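Local coordinates for protein ATP phosphoribosyltransferase regulatory subunit (Lactococcus lactis, PDB 1Z7M) that serves as the tRNA-synthetase-like regulatory subunit of the hetero-octameric ATP phosphoribosyltransferase, required for the first step of histidine biosynthesis, at residues R45-F50 / Q165-Q169; K53-V58 / R119-F123; S181-R187 / D249-S255. All blocks are in the same frame, centred on the assembly; numbering follows the deposited sequence.

Contact 1. Residues R45-F50 / Q165-Q169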
loop_
_atom_site.group_PDB
_atom_site.type_symbol
_atom_site.label_atom_id
_atom_site.label_comp_id
_atom_site.label_asym_id
_atom_site.label_seq_id
_atom_site.Cartn_x
_atom_site.Cartn_y
_atom_site.Cartn_z
ATOM N N ARG B 45 -37.518 -9.391 -4.343
ATOM C CA ARG B 45 -38.409 -9.143 -5.463
ATOM C C ARG B 45 -37.654 -9.129 -6.774
ATOM O O ARG B 45 -37.955 -9.913 -7.670
ATOM C CB ARG B 45 -39.153 -7.830 -5.249
ATOM C CG ARG B 45 -39.964 -7.846 -3.979
ATOM C CD ARG B 45 -41.203 -7.017 -4.134
ATOM N NE ARG B 45 -40.941 -5.611 -3.900
ATOM C CZ ARG B 45 -40.798 -5.084 -2.693
ATOM N NH1 ARG B 45 -40.892 -5.852 -1.617
ATOM N NH2 ARG B 45 -40.564 -3.789 -2.561
ATOM N N LEU B 46 -36.670 -8.243 -6.879
ATOM C CA LEU B 46 -35.866 -8.153 -8.089
ATOM C C LEU B 46 -35.227 -9.487 -8.460
ATOM O O LEU B 46 -35.049 -9.774 -9.638
ATOM C CB LEU B 46 -34.780 -7.086 -7.950
ATOM C CG LEU B 46 -35.284 -5.673 -7.677
ATOM C CD1 LEU B 46 -34.183 -4.694 -7.992
ATOM C CD2 LEU B 46 -36.498 -5.380 -8.526
ATOM N N ARG B 47 -34.871 -10.309 -7.477
ATOM C CA ARG B 47 -34.280 -11.607 -7.803
ATOM C C ARG B 47 -35.308 -12.496 -8.511
ATOM O O ARG B 47 -34.974 -13.166 -9.493
ATOM C CB ARG B 47 -33.744 -12.317 -6.550
ATOM C CG ARG B 47 -32.332 -11.898 -6.151
ATOM C CD ARG B 47 -31.461 -13.096 -5.811
ATOM N NE ARG B 47 -30.095 -12.684 -5.532
ATOM C CZ ARG B 47 -29.752 -11.920 -4.508
ATOM N NH1 ARG B 47 -30.686 -11.499 -3.668
ATOM N NH2 ARG B 47 -28.482 -11.562 -4.335
ATOM N N LYS B 48 -36.551 -12.505 -8.027
ATOM C CA LYS B 48 -37.576 -13.319 -8.681
ATOM C C LYS B 48 -37.587 -12.827 -10.127
ATOM O O LYS B 48 -37.292 -13.573 -11.063
ATOM C CB LYS B 48 -38.971 -13.103 -8.052
ATOM C CG LYS B 48 -39.056 -13.309 -6.528
ATOM C CD LYS B 48 -39.634 -14.671 -6.080
ATOM C CE LYS B 48 -39.661 -14.798 -4.528
ATOM N NZ LYS B 48 -40.067 -16.159 -4.030
ATOM N N LEU B 49 -37.884 -11.543 -10.279
ATOM C CA LEU B 49 -37.967 -10.891 -11.575
ATOM C C LEU B 49 -36.849 -11.212 -12.553
ATOM O O LEU B 49 -37.104 -11.577 -13.689
ATOM C CB LEU B 49 -38.050 -9.388 -11.362
ATOM C CG LEU B 49 -38.048 -8.532 -12.615
ATOM C CD1 LEU B 49 -39.209 -8.919 -13.517
ATOM C CD2 LEU B 49 -38.133 -7.071 -12.207
ATOM N N PHE B 50 -35.609 -11.068 -12.120
ATOM C CA PHE B 50 -34.470 -11.340 -12.985
ATOM C C PHE B 50 -34.328 -12.804 -13.334
ATOM O O PHE B 50 -33.976 -13.148 -14.457
ATOM C CB PHE B 50 -33.169 -10.890 -12.320
ATOM C CG PHE B 50 -33.060 -9.404 -12.119
ATOM C CD1 PHE B 50 -32.089 -8.885 -11.263
ATOM C CD2 PHE B 50 -33.923 -8.525 -12.770
ATOM C CE1 PHE B 50 -31.985 -7.521 -11.057
ATOM C CE2 PHE B 50 -33.822 -7.158 -12.568
ATOM C CZ PHE B 50 -32.853 -6.655 -11.710
ATOM N N GLN B 165 -40.157 -2.568 -15.203
ATOM C CA GLN B 165 -40.707 -3.503 -14.235
ATOM C C GLN B 165 -39.988 -3.299 -12.920
ATOM O O GLN B 165 -40.615 -3.215 -11.880
ATOM C CB GLN B 165 -40.538 -4.940 -14.730
ATOM C CG GLN B 165 -41.198 -5.193 -16.075
ATOM C CD GLN B 165 -41.090 -6.639 -16.512
ATOM O OE1 GLN B 165 -41.578 -7.538 -15.831
ATOM N NE2 GLN B 165 -40.441 -6.873 -17.648
ATOM N N VAL B 166 -38.668 -3.188 -12.981
ATOM C CA VAL B 166 -37.860 -2.988 -11.783
ATOM C C VAL B 166 -38.304 -1.757 -11.010
ATOM O O VAL B 166 -38.302 -1.749 -9.778
ATOM C CB VAL B 166 -36.363 -2.838 -12.120
ATOM C CG1 VAL B 166 -35.581 -2.529 -10.879
ATOM C CG2 VAL B 166 -35.842 -4.119 -12.720
ATOM N N ILE B 167 -38.679 -0.706 -11.722
ATOM C CA ILE B 167 -39.116 0.494 -11.047
ATOM C C ILE B 167 -40.441 0.239 -10.368
ATOM O O ILE B 167 -40.778 0.887 -9.373
ATOM C CB ILE B 167 -39.255 1.619 -12.026
ATOM C CG1 ILE B 167 -37.888 1.867 -12.638
ATOM C CG2 ILE B 167 -39.787 2.852 -11.344
ATOM C CD1 ILE B 167 -37.886 2.820 -13.787
ATOM N N GLU B 168 -41.191 -0.725 -10.892
ATOM C CA GLU B 168 -42.487 -1.038 -10.312
ATOM C C GLU B 168 -42.383 -1.841 -9.031
ATOM O O GLU B 168 -43.371 -1.989 -8.335
ATOM C CB GLU B 168 -43.382 -1.758 -11.331
ATOM C CG GLU B 168 -44.737 -1.056 -11.536
ATOM C CD GLU B 168 -44.633 0.491 -11.566
ATOM O OE1 GLU B 168 -43.997 1.030 -12.494
ATOM O OE2 GLU B 168 -45.180 1.174 -10.663
ATOM N N GLN B 169 -41.192 -2.342 -8.713
ATOM C CA GLN B 169 -40.977 -3.117 -7.490
ATOM C C GLN B 169 -40.445 -2.248 -6.358
ATOM O O GLN B 169 -40.543 -2.604 -5.191
ATOM C CB GLN B 169 -40.001 -4.259 -7.744
ATOM C CG GLN B 169 -40.510 -5.301 -8.710
ATOM C CD GLN B 169 -41.829 -5.904 -8.269
ATOM O OE1 GLN B 169 -41.970 -6.392 -7.142
ATOM N NE2 GLN B 169 -42.802 -5.881 -9.163
#
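Arg45 opens the contact with a fork: its NH2 donates to Gln169 O at 2.9 Å (N-H...O angle 162°), and its NE reaches the same Gln169 O at 3.3 Å and 139°. The carbonyl lies near the guanidinium plane, the position expected for an acceptor shared by two N-H groups. From the next residue on, the contact is mostly apolar. Leu46 CD2 sits 3.8 Å from Val166 CG1 and also 3.8 Å from Gln169 CB. Leu49, whose CA-to-CB bond points toward the partner, brings CD2 to 3.8 Å from Val166 CG2, while Phe50 sets its ring edge on that methyl, CE2 to Val166 CG2 being 3.7 Å. The short helical axes approach to 10.2 Å at 156°, so the segments run nearly antiparallel. Helices 33-52 and 152-169 thus pack side by side against the large mixed sheet: Leu46 and Phe50 rest on Ile143 of strand 139-148, and Val166 on Phe323 and Cys325 of strand 320-326.

Contact 2. Residues K53-V58 / R119-F123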
loop_
_atom_site.group_PDB
_atom_site.type_symbol
_atom_site.label_atom_id
_atom_site.label_comp_id
_atom_site.label_asym_id
_atom_site.label_seq_id
_atom_site.Cartn_x
_atom_site.Cartn_y
_atom_site.Cartn_z
ATOM N N LYS B 53 -36.746 -14.009 -15.908
ATOM C CA LYS B 53 -36.406 -13.557 -17.242
ATOM C C LYS B 53 -35.104 -14.221 -17.655
ATOM O O LYS B 53 -34.466 -13.826 -18.625
ATOM C CB LYS B 53 -36.246 -12.047 -17.236
ATOM C CG LYS B 53 -37.469 -11.314 -16.752
ATOM C CD LYS B 53 -38.602 -11.488 -17.738
ATOM C CE LYS B 53 -39.797 -10.617 -17.382
ATOM N NZ LYS B 53 -40.870 -10.717 -18.423
ATOM N N ASN B 54 -34.705 -15.221 -16.885
ATOM C CA ASN B 54 -33.498 -15.983 -17.162
ATOM C C ASN B 54 -32.139 -15.249 -17.058
ATOM O O ASN B 54 -31.261 -15.410 -17.909
ATOM C CB ASN B 54 -33.655 -16.658 -18.532
ATOM C CG ASN B 54 -32.966 -18.006 -18.597
ATOM O OD1 ASN B 54 -33.128 -18.842 -17.706
ATOM N ND2 ASN B 54 -32.195 -18.230 -19.655
ATOM N N TYR B 55 -31.962 -14.464 -15.997
ATOM C CA TYR B 55 -30.701 -13.754 -15.769
ATOM C C TYR B 55 -29.865 -14.417 -14.678
ATOM O O TYR B 55 -30.306 -14.548 -13.536
ATOM C CB TYR B 55 -30.960 -12.307 -15.369
ATOM C CG TYR B 55 -31.246 -11.404 -16.533
ATOM C CD1 TYR B 55 -32.478 -11.443 -17.180
ATOM C CD2 TYR B 55 -30.268 -10.528 -17.019
ATOM C CE1 TYR B 55 -32.739 -10.631 -18.284
ATOM C CE2 TYR B 55 -30.518 -9.714 -18.127
ATOM C CZ TYR B 55 -31.763 -9.775 -18.752
ATOM O OH TYR B 55 -32.044 -8.983 -19.841
ATOM N N GLN B 56 -28.648 -14.817 -15.024
ATOM C CA GLN B 56 -27.770 -15.460 -14.057
ATOM C C GLN B 56 -26.963 -14.430 -13.269
ATOM O O GLN B 56 -26.291 -13.576 -13.851
ATOM C CB GLN B 56 -26.816 -16.426 -14.765
ATOM C CG GLN B 56 -27.501 -17.418 -15.687
ATOM C CD GLN B 56 -28.765 -18.024 -15.075
ATOM O OE1 GLN B 56 -28.716 -18.663 -14.013
ATOM N NE2 GLN B 56 -29.911 -17.828 -15.749
ATOM N N GLU B 57 -27.038 -14.502 -11.942
ATOM C CA GLU B 57 -26.301 -13.569 -11.102
ATOM C C GLU B 57 -24.838 -13.970 -11.068
ATOM O O GLU B 57 -24.505 -15.157 -11.089
ATOM C CB GLU B 57 -26.853 -13.564 -9.671
ATOM C CG GLU B 57 -26.082 -12.648 -8.718
ATOM C CD GLU B 57 -26.650 -12.614 -7.305
ATOM O OE1 GLU B 57 -26.049 -11.926 -6.449
ATOM O OE2 GLU B 57 -27.687 -13.268 -7.051
ATOM N N VAL B 58 -23.968 -12.969 -11.038
ATOM C CA VAL B 58 -22.529 -13.188 -10.960
ATOM C C VAL B 58 -21.961 -12.309 -9.850
ATOM O O VAL B 58 -22.485 -11.233 -9.569
ATOM C CB VAL B 58 -21.827 -12.840 -12.278
ATOM C CG1 VAL B 58 -22.629 -11.820 -13.034
ATOM C CG2 VAL B 58 -20.434 -12.289 -11.991
ATOM N N ARG B 119 -27.194 -13.339 -20.123
ATOM C CA ARG B 119 -27.895 -12.404 -19.250
ATOM C C ARG B 119 -27.277 -12.495 -17.859
ATOM O O ARG B 119 -27.301 -13.543 -17.221
ATOM C CB ARG B 119 -29.400 -12.709 -19.171
ATOM C CG ARG B 119 -30.210 -12.332 -20.403
ATOM C CD ARG B 119 -30.288 -13.497 -21.376
ATOM N NE ARG B 119 -30.791 -13.120 -22.700
ATOM C CZ ARG B 119 -32.007 -12.640 -22.941
ATOM N NH1 ARG B 119 -32.871 -12.466 -21.943
ATOM N NH2 ARG B 119 -32.353 -12.338 -24.187
ATOM N N TYR B 120 -26.725 -11.381 -17.400
ATOM C CA TYR B 120 -26.071 -11.303 -16.100
ATOM C C TYR B 120 -26.752 -10.347 -15.122
ATOM O O TYR B 120 -27.384 -9.367 -15.521
ATOM C CB TYR B 120 -24.632 -10.838 -16.303
ATOM C CG TYR B 120 -23.754 -11.816 -17.024
ATOM C CD1 TYR B 120 -22.617 -11.389 -17.712
ATOM C CD2 TYR B 120 -24.019 -13.177 -16.977
ATOM C CE1 TYR B 120 -21.760 -12.307 -18.338
ATOM C CE2 TYR B 120 -23.173 -14.098 -17.593
ATOM C CZ TYR B 120 -22.049 -13.662 -18.272
ATOM O OH TYR B 120 -21.237 -14.591 -18.881
ATOM N N SER B 121 -26.620 -10.632 -13.836
ATOM C CA SER B 121 -27.174 -9.745 -12.834
ATOM C C SER B 121 -26.166 -9.641 -11.693
ATOM O O SER B 121 -25.310 -10.510 -11.533
ATOM C CB SER B 121 -28.529 -10.251 -12.326
ATOM O OG SER B 121 -28.445 -11.556 -11.799
ATOM N N TYR B 122 -26.247 -8.563 -10.920
ATOM C CA TYR B 122 -25.345 -8.363 -9.798
ATOM C C TYR B 122 -26.009 -7.603 -8.654
ATOM O O TYR B 122 -26.780 -6.665 -8.875
ATOM C CB TYR B 122 -24.097 -7.620 -10.265
ATOM C CG TYR B 122 -24.370 -6.290 -10.939
ATOM C CD1 TYR B 122 -24.564 -5.126 -10.196
ATOM C CD2 TYR B 122 -24.406 -6.194 -12.328
ATOM C CE1 TYR B 122 -24.782 -3.898 -10.823
ATOM C CE2 TYR B 122 -24.625 -4.976 -12.957
ATOM C CZ TYR B 122 -24.810 -3.834 -12.203
ATOM O OH TYR B 122 -25.020 -2.635 -12.844
ATOM N N PHE B 123 -25.697 -8.035 -7.433
ATOM C CA PHE B 123 -26.219 -7.430 -6.215
ATOM C C PHE B 123 -25.045 -7.222 -5.282
ATOM O O PHE B 123 -24.587 -8.157 -4.630
ATOM C CB PHE B 123 -27.233 -8.353 -5.532
ATOM C CG PHE B 123 -28.377 -8.762 -6.412
ATOM C CD1 PHE B 123 -28.174 -9.626 -7.493
ATOM C CD2 PHE B 123 -29.658 -8.283 -6.164
ATOM C CE1 PHE B 123 -29.226 -10.001 -8.306
ATOM C CE2 PHE B 123 -30.716 -8.657 -6.973
ATOM C CZ PHE B 123 -30.499 -9.518 -8.047
#
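Three backbone hydrogen bonds join the segments in parallel register: Gln56 N to Arg119 O (2.9 Å, 147°), Ser121 N to Gln56 O (3.0 Å, 138°) and Val58 N to Ser121 O (2.8 Å, 162°). Gln56 therefore donates and accepts on the same strand, bonding to the residues on either side of Tyr120, as a parallel bridge requires. Two CA-H...O contacts supplement the set, Tyr120 CA to Gln56 O and Glu57 CA to Ser121 O, each 3.2 Å. The other edge of strand 118-127 is engaged too, since Tyr120 and Tyr122 make backbone bonds to Glu146 and Gly144. Ser121 OG is 3.3 Å from Glu57 N, but the poor angle rules out a hydrogen bond.

The polar ends find their partners outside the two segments. Glu57 is held by Arg47 through OE2 and by Arg40 of the second HisZ subunit through OE1. Arg119 forms salt bridges to Glu158 and Glu150, and Tyr55 OH is hydrogen-bonded to Glu158. Between the two segments, Arg119 CB lies over one face of the Tyr55 ring in a CH-pi contact, modelled too tightly for its distance to carry weight. At the start of 53-58, Asn54, with positive phi, is the C-prime residue of the Schellman motif closing helix 33-52. A short parallel strand following a long helix and edging an otherwise largely antiparallel sheet, with the second subunit packed against it, is consistent with motif 1 of the class II aminoacyl-tRNA synthetases, the long helix and strand that form the dimer interface in that family.

Contact 3. Residues S181-R187 / D249-S255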
loop_
_atom_site.group_PDB
_atom_site.type_symbol
_atom_site.label_atom_id
_atom_site.label_comp_id
_atom_site.label_asym_id
_atom_site.label_seq_id
_atom_site.Cartn_x
_atom_site.Cartn_y
_atom_site.Cartn_z
ATOM N N SER B 181 -30.867 9.437 -26.976
ATOM C CA SER B 181 -30.019 8.865 -28.011
ATOM C C SER B 181 -28.648 9.529 -28.141
ATOM O O SER B 181 -28.550 10.727 -28.393
ATOM C CB SER B 181 -30.741 8.945 -29.344
ATOM O OG SER B 181 -29.918 8.458 -30.384
ATOM N N ALA B 182 -27.592 8.736 -27.970
ATOM C CA ALA B 182 -26.237 9.243 -28.079
ATOM C C ALA B 182 -26.041 9.671 -29.520
ATOM O O ALA B 182 -25.361 10.650 -29.810
ATOM C CB ALA B 182 -25.240 8.157 -27.720
ATOM N N LYS B 183 -26.661 8.928 -30.425
ATOM C CA LYS B 183 -26.561 9.202 -31.850
ATOM C C LYS B 183 -27.172 10.555 -32.228
ATOM O O LYS B 183 -26.653 11.259 -33.092
ATOM C CB LYS B 183 -27.242 8.074 -32.620
ATOM C CG LYS B 183 -26.594 7.727 -33.948
ATOM C CD LYS B 183 -27.288 6.517 -34.584
ATOM C CE LYS B 183 -26.825 6.245 -36.024
ATOM N NZ LYS B 183 -27.112 7.380 -36.974
ATOM N N PHE B 184 -28.281 10.913 -31.593
ATOM C CA PHE B 184 -28.932 12.187 -31.851
ATOM C C PHE B 184 -28.056 13.247 -31.185
ATOM O O PHE B 184 -27.824 14.314 -31.753
ATOM C CB PHE B 184 -30.334 12.182 -31.241
ATOM C CG PHE B 184 -31.072 13.503 -31.344
ATOM C CD1 PHE B 184 -32.097 13.673 -32.274
ATOM C CD2 PHE B 184 -30.768 14.564 -30.487
ATOM C CE1 PHE B 184 -32.804 14.870 -32.344
ATOM C CE2 PHE B 184 -31.471 15.768 -30.554
ATOM C CZ PHE B 184 -32.486 15.920 -31.479
ATOM N N PHE B 185 -27.568 12.953 -29.979
ATOM C CA PHE B 185 -26.705 13.887 -29.269
ATOM C C PHE B 185 -25.523 14.184 -30.173
ATOM O O PHE B 185 -25.209 15.340 -30.434
ATOM C CB PHE B 185 -26.183 13.281 -27.966
ATOM C CG PHE B 185 -25.026 14.042 -27.363
ATOM C CD1 PHE B 185 -25.241 15.230 -26.668
ATOM C CD2 PHE B 185 -23.720 13.572 -27.499
ATOM C CE1 PHE B 185 -24.185 15.928 -26.123
ATOM C CE2 PHE B 185 -22.663 14.265 -26.957
ATOM C CZ PHE B 185 -22.893 15.445 -26.266
ATOM N N GLN B 186 -24.876 13.129 -30.655
ATOM C CA GLN B 186 -23.719 13.290 -31.515
ATOM C C GLN B 186 -24.038 14.078 -32.758
ATOM O O GLN B 186 -23.345 15.046 -33.080
ATOM C CB GLN B 186 -23.123 11.935 -31.880
ATOM C CG GLN B 186 -21.980 11.546 -30.958
ATOM C CD GLN B 186 -21.935 10.058 -30.681
ATOM O OE1 GLN B 186 -22.024 9.241 -31.613
ATOM N NE2 GLN B 186 -21.790 9.688 -29.394
ATOM N N ARG B 187 -25.089 13.676 -33.457
ATOM C CA ARG B 187 -25.488 14.377 -34.667
ATOM C C ARG B 187 -25.716 15.859 -34.392
ATOM O O ARG B 187 -25.352 16.711 -35.190
ATOM C CB ARG B 187 -26.769 13.774 -35.225
ATOM C CG ARG B 187 -27.210 14.422 -36.508
ATOM C CD ARG B 187 -26.173 14.178 -37.564
ATOM N NE ARG B 187 -26.436 14.910 -38.795
ATOM C CZ ARG B 187 -25.619 14.909 -39.844
ATOM N NH1 ARG B 187 -24.490 14.206 -39.808
ATOM N NH2 ARG B 187 -25.916 15.629 -40.917
ATOM N N ASP B 249 -33.140 16.953 -41.068
ATOM C CA ASP B 249 -31.915 16.171 -40.962
ATOM C C ASP B 249 -32.332 14.718 -40.839
ATOM O O ASP B 249 -33.178 14.392 -40.030
ATOM C CB ASP B 249 -31.096 16.606 -39.738
ATOM C CG ASP B 249 -29.708 15.979 -39.709
ATOM O OD1 ASP B 249 -29.628 14.737 -39.583
ATOM O OD2 ASP B 249 -28.702 16.720 -39.826
ATOM N N ASP B 250 -31.762 13.856 -41.669
ATOM C CA ASP B 250 -32.101 12.440 -41.634
ATOM C C ASP B 250 -31.694 11.798 -40.315
ATOM O O ASP B 250 -32.517 11.213 -39.616
ATOM C CB ASP B 250 -31.400 11.679 -42.766
ATOM C CG ASP B 250 -31.808 12.161 -44.148
ATOM O OD1 ASP B 250 -33.026 12.189 -44.435
ATOM O OD2 ASP B 250 -30.907 12.502 -44.953
ATOM N N VAL B 251 -30.410 11.902 -39.988
ATOM C CA VAL B 251 -29.882 11.319 -38.763
ATOM C C VAL B 251 -30.703 11.763 -37.558
ATOM O O VAL B 251 -31.056 10.950 -36.711
ATOM C CB VAL B 251 -28.405 11.718 -38.556
ATOM C CG1 VAL B 251 -27.790 10.886 -37.449
ATOM C CG2 VAL B 251 -27.632 11.525 -39.842
ATOM N N LEU B 252 -31.021 13.053 -37.492
ATOM C CA LEU B 252 -31.797 13.555 -36.379
ATOM C C LEU B 252 -33.192 12.961 -36.353
ATOM O O LEU B 252 -33.574 12.351 -35.360
ATOM C CB LEU B 252 -31.876 15.082 -36.390
ATOM C CG LEU B 252 -30.618 15.852 -35.978
ATOM C CD1 LEU B 252 -30.938 17.330 -35.818
ATOM C CD2 LEU B 252 -30.090 15.307 -34.680
ATOM N N ILE B 253 -33.965 13.119 -37.423
ATOM C CA ILE B 253 -35.326 12.557 -37.430
ATOM C C ILE B 253 -35.293 11.046 -37.206
ATOM O O ILE B 253 -36.133 10.506 -36.504
ATOM C CB ILE B 253 -36.108 12.842 -38.771
ATOM C CG1 ILE B 253 -35.449 12.088 -39.940
ATOM C CG2 ILE B 253 -36.169 14.348 -39.043
ATOM C CD1 ILE B 253 -36.180 12.234 -41.287
ATOM N N SER B 254 -34.322 10.370 -37.809
ATOM C CA SER B 254 -34.173 8.925 -37.653
ATOM C C SER B 254 -34.058 8.506 -36.181
ATOM O O SER B 254 -34.786 7.627 -35.719
ATOM C CB SER B 254 -32.931 8.455 -38.418
ATOM O OG SER B 254 -32.462 7.206 -37.939
ATOM N N SER B 255 -33.135 9.144 -35.462
ATOM C CA SER B 255 -32.887 8.856 -34.052
ATOM C C SER B 255 -34.060 9.185 -33.155
ATOM O O SER B 255 -34.300 8.480 -32.171
ATOM C CB SER B 255 -31.653 9.613 -33.558
ATOM O OG SER B 255 -30.481 9.116 -34.181
#
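Asp249 begins 249-255 with two tasks. As N-cap of helix 250-267, its OD1 accepts from Leu252 N at 3.0 Å (165°); its carboxylate also meets Arg187 in a salt bridge, with Arg187 NE to Asp249 OD2 at 3.1 Å and Arg187 NH2 to Asp249 OD2 at 3.2 Å, plus a weak bond from Arg187 NE to Asp249 OD1 at 3.3 Å. Val251 slides under the arginine, its CB 3.5 Å from Arg187 CD and its CG2 over one guanidinium face. Leu252 then places CD2 over the Phe184 ring, 3.7 Å from the centroid and 20° off the normal, a CH-pi contact at the closest CA register, 5.5 Å. A turn later Ser255 turns CB to Phe184 CB at 3.7 Å and returns OG to Val251 O at 3.2 Å. Facing it is Ser181, N-cap of helix 182-191, whose OG accepts from Phe184 N at 3.2 Å and is also hydrogen-bonded to Asp287. The short axes pass 8.9 Å apart at 155°, nearly antiparallel. Because one carboxylate both caps its own helix and pairs with Arg187, the chemistry ties the start of helix 250-267 directly to helix 182-191, with the Phe184-Leu252 apolar contact alongside.

Contacts 1 and 2 form one continuous region, their centres 12 Å apart: helix 33-52 leads into strand 56-57, Phe50 O lies 2.9 Å from Tyr55 N, and Arg47 NE bridges to Glu57 OE2 at 2.9 Å. Contact 2 closes before helix 152-169 returns to complete contact 1. Contact 3 comes later and stands apart, its centre about 32 Å from each of theirs, with nearest atoms about 16 Å from contact 1 and 18 Å from contact 2. Strand 175-181, in the same eight-stranded sheet as contact 2, leads into its first helix. Contact 2 lies at the interface with the second HisZ subunit, contact 1 adjoins it, and the segments of contact 3 pack within their own chain.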